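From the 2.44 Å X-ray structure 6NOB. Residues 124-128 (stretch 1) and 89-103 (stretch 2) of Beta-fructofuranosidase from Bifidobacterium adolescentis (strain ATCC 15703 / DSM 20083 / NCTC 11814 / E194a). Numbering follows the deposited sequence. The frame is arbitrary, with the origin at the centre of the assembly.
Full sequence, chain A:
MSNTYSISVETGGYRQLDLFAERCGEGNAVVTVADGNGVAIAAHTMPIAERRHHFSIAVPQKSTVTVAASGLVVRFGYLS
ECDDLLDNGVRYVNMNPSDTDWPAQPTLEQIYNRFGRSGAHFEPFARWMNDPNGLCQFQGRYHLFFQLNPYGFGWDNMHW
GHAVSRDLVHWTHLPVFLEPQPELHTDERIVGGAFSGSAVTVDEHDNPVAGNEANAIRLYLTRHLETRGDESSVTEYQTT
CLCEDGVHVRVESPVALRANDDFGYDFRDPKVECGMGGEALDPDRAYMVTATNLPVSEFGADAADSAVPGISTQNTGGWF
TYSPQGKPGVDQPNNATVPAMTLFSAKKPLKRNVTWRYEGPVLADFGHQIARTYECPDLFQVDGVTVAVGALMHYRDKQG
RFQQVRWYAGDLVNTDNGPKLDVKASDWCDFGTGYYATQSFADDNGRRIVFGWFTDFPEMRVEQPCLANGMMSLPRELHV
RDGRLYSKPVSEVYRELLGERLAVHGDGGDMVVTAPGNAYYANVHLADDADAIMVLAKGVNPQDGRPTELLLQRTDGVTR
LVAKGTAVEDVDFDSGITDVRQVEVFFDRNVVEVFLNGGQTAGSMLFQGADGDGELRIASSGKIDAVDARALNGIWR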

# COMPACT_ATOMS: atom_id res chain seq x y z
N PRO A 124 -7.91 6.50 -3.88
CA PRO A 124 -9.37 6.36 -3.89
C PRO A 124 -10.03 7.70 -4.20
O PRO A 124 -9.38 8.75 -4.23
CB PRO A 124 -9.70 5.88 -2.48
CG PRO A 124 -8.58 6.41 -1.64
CD PRO A 124 -7.36 6.35 -2.52
N PHE A 125 -11.34 7.65 -4.44
CA PHE A 125 -12.10 8.88 -4.68
C PHE A 125 -11.86 9.89 -3.56
O PHE A 125 -11.57 11.06 -3.81
CB PHE A 125 -13.59 8.56 -4.80
CG PHE A 125 -13.95 7.72 -5.98
CD1 PHE A 125 -13.58 8.10 -7.26
CD2 PHE A 125 -14.66 6.54 -5.82
CE1 PHE A 125 -13.92 7.32 -8.35
CE2 PHE A 125 -15.00 5.76 -6.91
CZ PHE A 125 -14.63 6.15 -8.17
N ALA A 126 -11.98 9.43 -2.32
CA ALA A 126 -11.78 10.26 -1.14
C ALA A 126 -11.56 9.32 0.05
O ALA A 126 -11.45 8.10 -0.12
CB ALA A 126 -12.97 11.20 -0.93
N ARG A 127 -11.53 9.90 1.25
CA ARG A 127 -11.39 9.15 2.50
C ARG A 127 -10.02 8.47 2.60
O ARG A 127 -9.07 8.87 1.92
CB ARG A 127 -12.53 8.14 2.66
CG ARG A 127 -13.92 8.70 2.34
CD ARG A 127 -14.39 9.74 3.35
NE ARG A 127 -14.00 11.10 2.99
CZ ARG A 127 -14.68 11.88 2.16
NH1 ARG A 127 -15.79 11.44 1.59
NH2 ARG A 127 -14.25 13.11 1.90
N TRP A 128 -9.92 7.43 3.43
CA TRP A 128 -8.64 6.86 3.84
C TRP A 128 -8.35 5.54 3.14
O TRP A 128 -9.25 4.71 2.96
CB TRP A 128 -8.60 6.65 5.36
CG TRP A 128 -7.47 5.77 5.84
CD1 TRP A 128 -7.44 4.40 5.84
CD2 TRP A 128 -6.23 6.20 6.41
NE1 TRP A 128 -6.25 3.96 6.36
CE2 TRP A 128 -5.49 5.04 6.73
CE3 TRP A 128 -5.67 7.45 6.69
CZ2 TRP A 128 -4.22 5.10 7.30
CZ3 TRP A 128 -4.41 7.50 7.27
CH2 TRP A 128 -3.70 6.33 7.57
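Stretch 2 89-103: GVRYVNMNPSDTDWP

How does stretch 2 run as it meets stretch 1? Gly89, with a positive phi, is the first residue to leave a helix, and the chain then runs extended through a short strand that includes Arg91 and Tyr92. Further along, the chain folds into two successive type I turns, Asn96 to Asp99 and Asp99 to Trp102, which share Asp99. Stretch 1 is shorter, a loop that enters a strand at Arg127. The backbones stay well apart, with CA of Phe125 7.4 Å from CA of Tyr92 and CA of Ala126 9.6 Å from CA of Asp99, so side chains do most of the work of bridging the gap. This pairing of nearest CA atoms, Phe125 with Tyr92 and then Ala126 with Asp99, advances along both stretches together.

Which bump does Phe125 make, and what receives it? Its CB points toward stretch 2, and with chi1 in the m rotamer its ring lies against Val90 and Tyr92. CB of Tyr92 sits 3.8 Å from the centroid of the Phe125 ring, almost on the ring normal, while CB of Phe125 lies 4.1 Å from the centroid of the Tyr92 ring. Each residue thus sets its CB over a face of the other's ring, a reciprocal fit in which the two planes meet obliquely at 43°, their centroids 5.0 Å apart. The closest atoms, Phe125 CD2 and Tyr92 CD1, are 3.4 Å apart. Val90 adds a looser contact at the edge of the Phe125 ring, Val90 CG2 to Phe125 CE2 at 4.2 Å.

What fills the space beside the backbone of Phe125 and Ala126? Trp102, at the end of the second turn, reaches back so that the rim of its indole meets both residues. Its CH2 is 3.5 Å from the carbonyl O of Phe125 and 4.0 Å from CB of Ala126. The small methyl group of Ala126 lies near the plane of the indole, so the tryptophan presents an edge here, not a face.

How does Arg127 reach the turns? Its CB points sideways, but the long side chain bends so that its end comes nearer, bringing the guanidinium to Asp99, where the two turns join. A salt bridge forms there: Arg127 NH2 donates to Asp99 OD2 at 3.1 Å, and Arg127 NH1 donates to the same Asp99 OD2 at 3.2 Å. The carboxylate oxygen OD2 therefore lies at the edge of the guanidinium, near its plane. Over one face sits Asn96, whose ND2 is 3.4 Å from Arg127 NH1; both are donors, so this is packing without a hydrogen bond.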

# COMPACT_ATOMS: atom_id res chain seq x y z
N GLY A 89 -16.80 -0.12 -14.31
CA GLY A 89 -16.56 0.28 -12.94
C GLY A 89 -17.74 1.03 -12.35
O GLY A 89 -18.78 1.23 -12.98
N VAL A 90 -17.56 1.44 -11.10
CA VAL A 90 -18.58 2.21 -10.38
C VAL A 90 -18.42 3.68 -10.73
O VAL A 90 -17.40 4.10 -11.29
CB VAL A 90 -18.47 1.99 -8.86
CG1 VAL A 90 -18.68 0.52 -8.51
CG2 VAL A 90 -17.13 2.49 -8.33
N ARG A 91 -19.44 4.48 -10.41
CA ARG A 91 -19.40 5.92 -10.57
C ARG A 91 -19.69 6.56 -9.22
O ARG A 91 -20.72 6.27 -8.61
CB ARG A 91 -20.40 6.41 -11.62
CG ARG A 91 -20.13 5.91 -13.03
CD ARG A 91 -18.75 6.29 -13.52
NE ARG A 91 -18.58 6.02 -14.95
CZ ARG A 91 -18.20 4.84 -15.44
N TYR A 92 -18.78 7.41 -8.77
CA TYR A 92 -18.88 7.97 -7.43
C TYR A 92 -20.13 8.84 -7.29
O TYR A 92 -20.52 9.55 -8.22
CB TYR A 92 -17.63 8.79 -7.11
CG TYR A 92 -17.56 9.23 -5.67
CD1 TYR A 92 -17.28 8.32 -4.66
CD2 TYR A 92 -17.77 10.56 -5.31
CE1 TYR A 92 -17.22 8.71 -3.33
CE2 TYR A 92 -17.70 10.97 -3.99
CZ TYR A 92 -17.43 10.04 -3.01
OH TYR A 92 -17.36 10.43 -1.69
N VAL A 93 -20.75 8.77 -6.12
CA VAL A 93 -21.89 9.59 -5.75
C VAL A 93 -21.53 10.37 -4.49
O VAL A 93 -21.12 9.77 -3.49
CB VAL A 93 -23.16 8.75 -5.53
CG1 VAL A 93 -24.28 9.61 -4.96
CG2 VAL A 93 -23.61 8.11 -6.84
N ASN A 94 -21.66 11.69 -4.55
CA ASN A 94 -21.28 12.58 -3.45
C ASN A 94 -22.53 12.99 -2.69
O ASN A 94 -23.29 13.85 -3.14
CB ASN A 94 -20.53 13.80 -3.98
CG ASN A 94 -20.33 14.87 -2.92
OD1 ASN A 94 -20.23 14.57 -1.73
ND2 ASN A 94 -20.28 16.12 -3.36
N MET A 95 -22.74 12.36 -1.53
CA MET A 95 -23.79 12.77 -0.61
C MET A 95 -23.21 13.24 0.72
O MET A 95 -23.92 13.26 1.74
CB MET A 95 -24.79 11.64 -0.39
CG MET A 95 -26.20 12.12 -0.09
SD MET A 95 -27.42 10.79 -0.08
CE MET A 95 -28.87 11.70 0.45
N ASN A 96 -21.93 13.61 0.73
CA ASN A 96 -21.28 14.10 1.94
C ASN A 96 -21.48 15.60 2.05
O ASN A 96 -20.98 16.35 1.20
CB ASN A 96 -19.80 13.76 1.91
CG ASN A 96 -19.15 13.86 3.28
OD1 ASN A 96 -19.61 14.61 4.15
ND2 ASN A 96 -18.07 13.11 3.48
N PRO A 97 -22.20 16.09 3.06
CA PRO A 97 -22.41 17.54 3.19
C PRO A 97 -21.12 18.33 3.35
O PRO A 97 -21.13 19.55 3.13
CB PRO A 97 -23.31 17.67 4.43
CG PRO A 97 -23.94 16.31 4.59
CD PRO A 97 -22.92 15.33 4.10
N SER A 98 -20.02 17.69 3.74
CA SER A 98 -18.74 18.38 3.88
C SER A 98 -18.00 18.53 2.56
O SER A 98 -17.16 19.43 2.43
CB SER A 98 -17.85 17.63 4.88
OG SER A 98 -18.46 17.56 6.16
N ASP A 99 -18.29 17.67 1.58
CA ASP A 99 -17.63 17.75 0.27
C ASP A 99 -18.42 18.70 -0.64
O ASP A 99 -19.09 18.30 -1.59
CB ASP A 99 -17.51 16.36 -0.34
CG ASP A 99 -16.50 15.48 0.39
OD1 ASP A 99 -15.52 16.02 0.93
OD2 ASP A 99 -16.70 14.25 0.42
N THR A 100 -18.33 19.99 -0.31
CA THR A 100 -19.13 20.99 -1.01
C THR A 100 -18.53 21.39 -2.36
O THR A 100 -19.27 21.87 -3.23
CB THR A 100 -19.29 22.24 -0.14
OG1 THR A 100 -18.01 22.80 0.15
CG2 THR A 100 -20.01 21.90 1.15
N ASP A 101 -17.23 21.21 -2.56
CA ASP A 101 -16.62 21.53 -3.84
C ASP A 101 -17.00 20.54 -4.94
O ASP A 101 -16.65 20.77 -6.10
CB ASP A 101 -15.09 21.58 -3.71
CG ASP A 101 -14.60 22.89 -3.12
OD1 ASP A 101 -15.45 23.71 -2.70
OD2 ASP A 101 -13.37 23.09 -3.08
N TRP A 102 -17.71 19.46 -4.60
CA TRP A 102 -18.15 18.49 -5.59
C TRP A 102 -19.66 18.53 -5.75
O TRP A 102 -20.38 18.70 -4.76
CB TRP A 102 -17.74 17.06 -5.20
CG TRP A 102 -16.29 16.76 -5.34
CD1 TRP A 102 -15.37 17.44 -6.09
CD2 TRP A 102 -15.58 15.68 -4.72
NE1 TRP A 102 -14.13 16.85 -5.97
CE2 TRP A 102 -14.23 15.77 -5.13
CE3 TRP A 102 -15.95 14.65 -3.85
CZ2 TRP A 102 -13.26 14.87 -4.71
CZ3 TRP A 102 -14.98 13.76 -3.43
CH2 TRP A 102 -13.65 13.87 -3.86
N PRO A 103 -20.17 18.37 -6.97
CA PRO A 103 -21.61 18.13 -7.14
C PRO A 103 -21.99 16.72 -6.72
O PRO A 103 -21.16 15.99 -6.19
CB PRO A 103 -21.82 18.36 -8.65
CG PRO A 103 -20.51 17.99 -9.25
CD PRO A 103 -19.46 18.44 -8.26